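Local coordinates for lipoate-protein ligase, putative (Streptococcus pneumoniae, PDB 1VQZ) that is a putative lipoate-protein ligase, built from a lipoyl protein ligase A/B-type catalytic domain and a bacterial lipoate protein ligase C-terminal domain, at residues D90-Y96 with G159-V165. Residues are numbered along the deposited sequence.
Sequences DLNNLNY and GCLLFDV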
ATOM      1  N   ASP A  90       4.837   3.142 -13.365  1.00 29.19           N
ATOM      2  CA  ASP A  90       5.222   3.952 -14.480  1.00 28.05           C
ATOM      3  C   ASP A  90       3.999   4.630 -15.090  1.00 30.96           C
ATOM      4  O   ASP A  90       2.874   4.509 -14.568  1.00 30.28           O
ATOM      5  CB  ASP A  90       6.116   3.147 -15.471  1.00 29.39           C
ATOM      6  CG  ASP A  90       5.360   2.124 -16.335  1.00 29.59           C
ATOM      7  OD1 ASP A  90       4.121   2.098 -16.388  1.00 31.88           O
ATOM      8  OD2 ASP A  90       6.054   1.302 -16.995  1.00 28.52           O
ATOM      9  N   LEU A  91       4.201   5.340 -16.209  1.00 30.44           N
ATOM     10  CA  LEU A  91       3.134   6.088 -16.822  1.00 31.36           C
ATOM     11  C   LEU A  91       1.992   5.214 -17.388  1.00 30.65           C
ATOM     12  O   LEU A  91       0.985   5.756 -17.800  1.00 28.88           O
ATOM     13  CB  LEU A  91       3.674   7.003 -17.928  1.00 30.81           C
ATOM     14  CG  LEU A  91       4.517   8.161 -17.418  1.00 26.90           C
ATOM     15  CD1 LEU A  91       4.911   9.032 -18.618  1.00 37.63           C
ATOM     16  CD2 LEU A  91       3.788   9.038 -16.330  1.00 30.86           C
ATOM     17  N   ASN A  92       2.183   3.895 -17.415  1.00 30.43           N
ATOM     18  CA  ASN A  92       1.168   2.947 -17.848  1.00 30.11           C
ATOM     19  C   ASN A  92       0.601   2.076 -16.709  1.00 29.30           C
ATOM     20  O   ASN A  92      -0.069   1.019 -16.932  1.00 27.38           O
ATOM     21  CB  ASN A  92       1.724   2.104 -18.983  1.00 31.82           C
ATOM     22  CG  ASN A  92       1.833   2.875 -20.253  1.00 35.15           C
ATOM     23  OD1 ASN A  92       0.831   3.341 -20.755  1.00 33.25           O
ATOM     24  ND2 ASN A  92       3.050   3.037 -20.772  1.00 33.63           N
ATOM     25  N   ASN A  93       0.827   2.561 -15.493  1.00 31.27           N
ATOM     26  CA  ASN A  93       0.240   1.984 -14.268  1.00 31.69           C
ATOM     27  C   ASN A  93      -0.818   2.935 -13.790  1.00 32.33           C
ATOM     28  O   ASN A  93      -0.499   4.073 -13.475  1.00 36.15           O
ATOM     29  CB  ASN A  93       1.326   1.822 -13.206  1.00 33.42           C
ATOM     30  CG  ASN A  93       0.783   1.278 -11.899  1.00 29.13           C
ATOM     31  OD1 ASN A  93       0.496   0.104 -11.802  1.00 37.71           O
ATOM     32  ND2 ASN A  93       0.704   2.115 -10.884  1.00 39.10           N
ATOM     33  N   LEU A  94      -2.064   2.487 -13.734  1.00 29.76           N
ATOM     34  CA  LEU A  94      -3.179   3.347 -13.374  1.00 29.55           C
ATOM     35  C   LEU A  94      -3.568   3.040 -11.949  1.00 29.16           C
ATOM     36  O   LEU A  94      -4.004   1.931 -11.644  1.00 30.58           O
ATOM     37  CB  LEU A  94      -4.385   3.109 -14.296  1.00 27.09           C
ATOM     38  CG  LEU A  94      -5.620   3.984 -14.045  1.00 28.75           C
ATOM     39  CD1 LEU A  94      -5.284   5.422 -14.130  1.00 25.81           C
ATOM     40  CD2 LEU A  94      -6.746   3.609 -15.030  1.00 31.26           C
ATOM     41  N   ASN A  95      -3.373   4.039 -11.094  1.00 29.46           N
ATOM     42  CA  ASN A  95      -3.706   3.982  -9.665  1.00 29.44           C
ATOM     43  C   ASN A  95      -5.167   4.331  -9.458  1.00 26.74           C
ATOM     44  O   ASN A  95      -5.707   5.196 -10.134  1.00 29.77           O
ATOM     45  CB  ASN A  95      -2.780   4.961  -8.882  1.00 28.27           C
ATOM     46  CG  ASN A  95      -1.296   4.562  -8.988  1.00 31.57           C
ATOM     47  OD1 ASN A  95      -0.453   5.285  -9.553  1.00 38.83           O
ATOM     48  ND2 ASN A  95      -1.005   3.381  -8.534  1.00 29.47           N
ATOM     49  N   TYR A  96      -5.803   3.662  -8.507  1.00 28.40           N
ATOM     50  CA  TYR A  96      -7.173   3.975  -8.119  1.00 28.99           C
ATOM     51  C   TYR A  96      -7.189   4.196  -6.621  1.00 31.11           C
ATOM     52  O   TYR A  96      -6.381   3.586  -5.862  1.00 28.30           O
ATOM     53  CB  TYR A  96      -8.194   2.868  -8.524  1.00 26.71           C
ATOM     54  CG  TYR A  96      -7.983   1.544  -7.821  1.00 31.55           C
ATOM     55  CD1 TYR A  96      -7.134   0.562  -8.347  1.00 30.06           C
ATOM     56  CD2 TYR A  96      -8.605   1.296  -6.596  1.00 32.90           C
ATOM     57  CE1 TYR A  96      -6.925  -0.638  -7.659  1.00 27.81           C
ATOM     58  CE2 TYR A  96      -8.400   0.134  -5.912  1.00 37.09           C
ATOM     59  CZ  TYR A  96      -7.568  -0.834  -6.429  1.00 35.20           C
ATOM     60  OH  TYR A  96      -7.431  -1.987  -5.690  1.00 34.04           O
ATOM     61  N   GLY A 159      -5.022   0.925  -5.089  1.00 33.48           N
ATOM     62  CA  GLY A 159      -4.209  -0.058  -5.782  1.00 33.52           C
ATOM     63  C   GLY A 159      -3.880   0.336  -7.180  1.00 32.47           C
ATOM     64  O   GLY A 159      -4.101   1.471  -7.552  1.00 29.25           O
ATOM     65  N   CYS A 160      -3.354  -0.643  -7.932  1.00 33.45           N
ATOM     66  CA  CYS A 160      -2.741  -0.465  -9.262  1.00 33.32           C
ATOM     67  C   CYS A 160      -3.467  -1.337 -10.303  1.00 29.60           C
ATOM     68  O   CYS A 160      -3.685  -2.535 -10.092  1.00 27.38           O
ATOM     69  CB  CYS A 160      -1.261  -0.942  -9.214  1.00 31.67           C
ATOM     70  SG  CYS A 160      -0.263   0.002  -8.062  1.00 41.61           S
ATOM     71  N   LEU A 161      -3.812  -0.743 -11.429  1.00 29.18           N
ATOM     72  CA  LEU A 161      -4.280  -1.486 -12.594  1.00 27.76           C
ATOM     73  C   LEU A 161      -3.131  -1.499 -13.608  1.00 28.99           C
ATOM     74  O   LEU A 161      -2.628  -0.439 -14.002  1.00 27.12           O
ATOM     75  CB  LEU A 161      -5.497  -0.784 -13.183  1.00 30.61           C
ATOM     76  CG  LEU A 161      -6.769  -0.893 -12.340  1.00 29.05           C
ATOM     77  CD1 LEU A 161      -7.661   0.321 -12.507  1.00 30.48           C
ATOM     78  CD2 LEU A 161      -7.544  -2.151 -12.725  1.00 28.90           C
ATOM     79  N   LEU A 162      -2.683  -2.697 -13.980  1.00 29.68           N
ATOM     80  CA  LEU A 162      -1.546  -2.858 -14.904  1.00 27.85           C
ATOM     81  C   LEU A 162      -2.081  -2.740 -16.309  1.00 28.16           C
ATOM     82  O   LEU A 162      -2.705  -3.656 -16.810  1.00 26.55           O
ATOM     83  CB  LEU A 162      -0.826  -4.206 -14.735  1.00 31.15           C
ATOM     84  CG  LEU A 162      -0.405  -4.593 -13.304  1.00 29.45           C
ATOM     85  CD1 LEU A 162       0.261  -5.990 -13.283  1.00 33.43           C
ATOM     86  CD2 LEU A 162       0.490  -3.545 -12.712  1.00 30.97           C
ATOM     87  N   PHE A 163      -1.838  -1.572 -16.920  1.00 27.58           N
ATOM     88  CA  PHE A 163      -2.283  -1.338 -18.241  1.00 26.05           C
ATOM     89  C   PHE A 163      -1.202  -1.667 -19.263  1.00 27.49           C
ATOM     90  O   PHE A 163      -1.458  -2.444 -20.191  1.00 26.45           O
ATOM     91  CB  PHE A 163      -2.888   0.054 -18.400  1.00 26.68           C
ATOM     92  CG  PHE A 163      -3.521   0.255 -19.744  1.00 22.19           C
ATOM     93  CD1 PHE A 163      -2.760   0.710 -20.819  1.00 28.16           C
ATOM     94  CD2 PHE A 163      -4.856  -0.061 -19.934  1.00 23.99           C
ATOM     95  CE1 PHE A 163      -3.356   0.815 -22.077  1.00 32.55           C
ATOM     96  CE2 PHE A 163      -5.442   0.036 -21.168  1.00 24.72           C
ATOM     97  CZ  PHE A 163      -4.696   0.465 -22.233  1.00 27.99           C
ATOM     98  N   ASP A 164      -0.010  -1.114 -19.096  1.00 28.48           N
ATOM     99  CA  ASP A 164       1.139  -1.508 -19.937  1.00 28.69           C
ATOM    100  C   ASP A 164       2.454  -1.215 -19.228  1.00 27.39           C
ATOM    101  O   ASP A 164       3.364  -0.579 -19.762  1.00 27.65           O
ATOM    102  CB  ASP A 164       1.098  -0.806 -21.312  1.00 30.26           C
ATOM    103  CG  ASP A 164       2.069  -1.427 -22.356  1.00 30.60           C
ATOM    104  OD1 ASP A 164       2.640  -2.535 -22.154  1.00 29.35           O
ATOM    105  OD2 ASP A 164       2.198  -0.807 -23.455  1.00 32.76           O
ATOM    106  N   VAL A 165       2.528  -1.663 -17.990  1.00 27.02           N
ATOM    107  CA  VAL A 165       3.656  -1.409 -17.154  1.00 24.10           C
ATOM    108  C   VAL A 165       4.845  -2.224 -17.674  1.00 24.02           C
ATOM    109  O   VAL A 165       4.683  -3.374 -18.134  1.00 27.22           O
ATOM    110  CB  VAL A 165       3.316  -1.788 -15.685  1.00 25.76           C
ATOM    111  CG1 VAL A 165       4.498  -1.455 -14.731  1.00 30.15           C
ATOM    112  CG2 VAL A 165       2.044  -1.066 -15.260  1.00 27.40           C
TER
HETATM  113  O   HOH W   1       5.350   1.225 -19.608  1.00 29.92           O
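Two antiparallel strands pair here inside the large mixed sheet of the lipoyl protein ligase catalytic domain. Residues 93-96 open strand 93-101, and residues 159-162 close strand 154-162. The axes of these short segments come within 4.6 Å, and their N-to-C directions differ by 147°.

Backbone hydrogen bonds set the register. Leu94 and Leu161 form one hydrogen-bonded pair: Leu161 N to Leu94 O is 2.7 Å and Leu94 N to Leu161 O is 3.0 Å. Tyr96 and Gly159 form the next, with Tyr96 N to Gly159 O at 2.9 Å and Gly159 N to Tyr96 O at 3.1 Å. Beyond the strand ends, Asn92 O accepts from both Phe163 N (3.1 Å) and Asp164 N (3.0 Å).

Apolar contacts lie on the face of Leu94, Leu161 and Tyr96. Leu94 CB is 4.2 Å from Leu161 CB, and Tyr96 CD1 is 4.2 Å from Leu161 CD1. The Tyr96 ring lies against the Gly159 backbone, where a CB on residue 159 would clash with Tyr96 OH. Tyr96 OH is hydrogen-bonded to Asn146 OD1, and the ring also stacks on Phe113. Helix 206-220 packs on Leu94.

The other face carries Asn93, Asn95, Cys160 and Leu162. Asn93 ND2 makes a weak hydrogen bond to Cys160 SG at 3.7 Å. Strand 87-89 touches Asn95 and Cys160 there.

A type I turn, Asp90 to Asn93, leads into the first strand. It contains an Asx turn, with Asn92 N to Asp90 OD1 at 2.8 Å. One water joins this turn to the other segment: it donates to Asp90 OD2 and Asp164 O, both at 2.7 Å, and accepts from Asn92 ND2 at 3.2 Å.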